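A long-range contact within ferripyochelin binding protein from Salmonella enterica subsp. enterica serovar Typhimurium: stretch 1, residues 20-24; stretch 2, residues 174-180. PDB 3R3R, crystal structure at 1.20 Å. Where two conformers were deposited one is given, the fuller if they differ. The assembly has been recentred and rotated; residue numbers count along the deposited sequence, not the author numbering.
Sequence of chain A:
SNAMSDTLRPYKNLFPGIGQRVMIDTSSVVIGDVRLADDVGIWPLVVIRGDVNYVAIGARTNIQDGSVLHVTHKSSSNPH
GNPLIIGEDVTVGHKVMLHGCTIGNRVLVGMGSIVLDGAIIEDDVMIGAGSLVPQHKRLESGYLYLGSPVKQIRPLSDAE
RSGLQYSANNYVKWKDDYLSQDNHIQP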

# COMPACT_ATOMS: atom_id res chain seq x y z
N GLN A 20 1.19 -16.73 0.19
CA GLN A 20 2.39 -17.41 0.67
C GLN A 20 3.56 -16.47 0.88
O GLN A 20 3.72 -15.47 0.18
CB GLN A 20 2.78 -18.53 -0.31
CG GLN A 20 1.69 -19.59 -0.46
CD GLN A 20 1.39 -20.30 0.85
OE1 GLN A 20 2.29 -20.83 1.50
NE2 GLN A 20 0.12 -20.30 1.25
N ARG A 21 4.39 -16.81 1.87
CA ARG A 21 5.59 -16.06 2.21
C ARG A 21 5.26 -14.60 2.54
O ARG A 21 6.00 -13.69 2.20
CB ARG A 21 6.63 -16.15 1.09
CG ARG A 21 6.99 -17.60 0.69
CD ARG A 21 7.95 -17.60 -0.49
NE ARG A 21 7.32 -16.98 -1.65
CZ ARG A 21 6.50 -17.61 -2.48
NH1 ARG A 21 6.23 -18.90 -2.31
NH2 ARG A 21 5.97 -16.94 -3.49
N VAL A 22 4.12 -14.39 3.20
CA VAL A 22 3.73 -13.04 3.60
C VAL A 22 4.30 -12.74 4.98
O VAL A 22 4.18 -13.56 5.89
CB VAL A 22 2.19 -12.90 3.61
CG1 VAL A 22 1.76 -11.53 4.15
CG2 VAL A 22 1.66 -13.08 2.21
N MET A 23 4.93 -11.57 5.13
CA MET A 23 5.32 -11.12 6.45
C MET A 23 4.32 -10.09 6.96
O MET A 23 4.03 -9.11 6.27
CB MET A 23 6.70 -10.45 6.42
CG MET A 23 7.15 -9.95 7.78
SD MET A 23 8.71 -9.01 7.70
CE MET A 23 8.17 -7.55 6.82
N ILE A 24 3.77 -10.31 8.15
CA ILE A 24 2.99 -9.28 8.82
C ILE A 24 3.60 -9.06 10.19
O ILE A 24 3.54 -9.93 11.06
CB ILE A 24 1.50 -9.63 8.97
CG1 ILE A 24 0.91 -10.03 7.61
CG2 ILE A 24 0.74 -8.45 9.55
CD1 ILE A 24 0.02 -11.27 7.65
N TRP A 174 14.45 -8.65 1.73
CA TRP A 174 14.56 -8.25 3.12
C TRP A 174 13.46 -8.88 3.96
O TRP A 174 13.73 -9.35 5.06
CB TRP A 174 14.63 -6.72 3.25
CG TRP A 174 15.88 -6.15 2.59
CD1 TRP A 174 17.10 -6.77 2.44
CD2 TRP A 174 16.00 -4.88 1.94
NE1 TRP A 174 17.96 -5.95 1.75
CE2 TRP A 174 17.32 -4.78 1.43
CE3 TRP A 174 15.14 -3.80 1.74
CZ2 TRP A 174 17.78 -3.66 0.77
CZ3 TRP A 174 15.60 -2.69 1.06
CH2 TRP A 174 16.91 -2.63 0.58
N LYS A 175 12.22 -8.91 3.48
CA LYS A 175 11.20 -9.62 4.26
C LYS A 175 11.55 -11.11 4.39
O LYS A 175 11.35 -11.69 5.45
CB LYS A 175 9.77 -9.36 3.78
CG LYS A 175 9.43 -9.87 2.43
CD LYS A 175 8.88 -11.28 2.46
CE LYS A 175 8.57 -11.68 1.04
NZ LYS A 175 8.38 -13.14 0.90
N ASP A 176 12.14 -11.72 3.36
CA ASP A 176 12.58 -13.10 3.48
C ASP A 176 13.68 -13.30 4.54
O ASP A 176 13.73 -14.33 5.20
CB ASP A 176 13.00 -13.64 2.12
CG ASP A 176 11.80 -13.98 1.24
OD1 ASP A 176 10.71 -14.24 1.79
OD2 ASP A 176 11.95 -14.00 0.00
N ASP A 177 14.54 -12.29 4.72
CA ASP A 177 15.52 -12.33 5.80
C ASP A 177 14.81 -12.44 7.15
O ASP A 177 15.17 -13.28 7.98
CB ASP A 177 16.41 -11.08 5.80
CG ASP A 177 17.36 -11.02 4.61
OD1 ASP A 177 17.67 -12.07 3.99
OD2 ASP A 177 17.83 -9.91 4.31
N TYR A 178 13.81 -11.61 7.37
CA TYR A 178 13.06 -11.69 8.62
C TYR A 178 12.28 -13.00 8.77
O TYR A 178 12.26 -13.59 9.85
CB TYR A 178 12.16 -10.48 8.78
CG TYR A 178 12.93 -9.22 9.05
CD1 TYR A 178 13.40 -8.93 10.33
CD2 TYR A 178 13.21 -8.31 8.03
CE1 TYR A 178 14.10 -7.77 10.60
CE2 TYR A 178 13.92 -7.14 8.28
CZ TYR A 178 14.35 -6.87 9.57
OH TYR A 178 15.05 -5.73 9.87
N LEU A 179 11.65 -13.46 7.70
CA LEU A 179 10.93 -14.72 7.77
C LEU A 179 11.87 -15.88 8.06
O LEU A 179 11.47 -16.83 8.74
CB LEU A 179 10.18 -14.97 6.47
CG LEU A 179 9.02 -14.02 6.21
CD1 LEU A 179 8.37 -14.35 4.87
CD2 LEU A 179 7.99 -14.09 7.34
N SER A 180 13.10 -15.82 7.56
CA SER A 180 14.06 -16.89 7.79
C SER A 180 14.45 -16.92 9.26
O SER A 180 14.74 -17.98 9.81
CB SER A 180 15.30 -16.74 6.91
OG SER A 180 16.13 -15.69 7.37

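Although at least 152 positions of sequence separate any two residues that touch here, a loop leading into a strand and one side of a helix meet in a compact contact, burying 287 Å² counted over both sides. Gln20 takes no part; its CA-to-CB bond points sideways and its side chain stays out of contact with the helix.

The polar part of the contact begins at Arg21, and it is the backbone of this residue that carries it. Lys175 NZ donates a hydrogen bond to Arg21 O at 2.8 Å. A carbonyl in a loop is a natural partner for an ammonium group, and lysine suits the task because its long chain can carry the charge well away from the helix axis: chi1 and chi2 are both p, after which chi3 and chi4 run out in t. The same nitrogen forms a salt bridge with its helical neighbour, Lys175 NZ lying 2.7 Å from Asp176 OD1. The charge of a largely buried lysine is thus balanced by a carboxylate while the carbonyl supplies a further acceptor. The CA-to-CB bond of Arg21 points sideways, and its NE and NH2 are hydrogen-bonded elsewhere in the structure; toward the lysine it presents aliphatic carbon, with Arg21 CB 3.5 Å from Lys175 NZ. The carbonyl also has an apolar neighbour, Arg21 O lying 3.6 Å from Leu179 CD1.

Val22 turns its CA-to-CB bond away from the helix and contributes mainly backbone, with Val22 O 4.1 Å from Leu179 CD2.

At Met23 the strand begins and the direction reverses: its CA-to-CB bond points toward the helix, and it has the largest covered area of any residue in the contact. Chi1 and chi2 are t, so the chain reaches out to the helix, and chi3 is p, placing the terminal methyl beside the aliphatic base of the lysine, with Met23 CE 3.9 Å from Lys175 CB. Nearer the backbone, Met23 CB packs 4.0 Å from Leu179 CD2. The sulfur lies 3.9 Å from Tyr178 CB (Met23 SD to CB) and 5.3 Å from the centroid of the Tyr178 ring, approaching obliquely at 49° off the normal. An unbranched, flexible methionine can reach all three helical residues; Leu179, one turn after Lys175, offers branched methyls to both Met23 and the preceding backbone. The CA-to-CB bond of Tyr178 points toward stretch 1, but the end of its side chain leads away.

Ile24 continues the alternation, its CA-to-CB bond pointing away, and makes no contact with the helix; beta-branched residues are at home in extended backbone such as that of Val22 and Ile24.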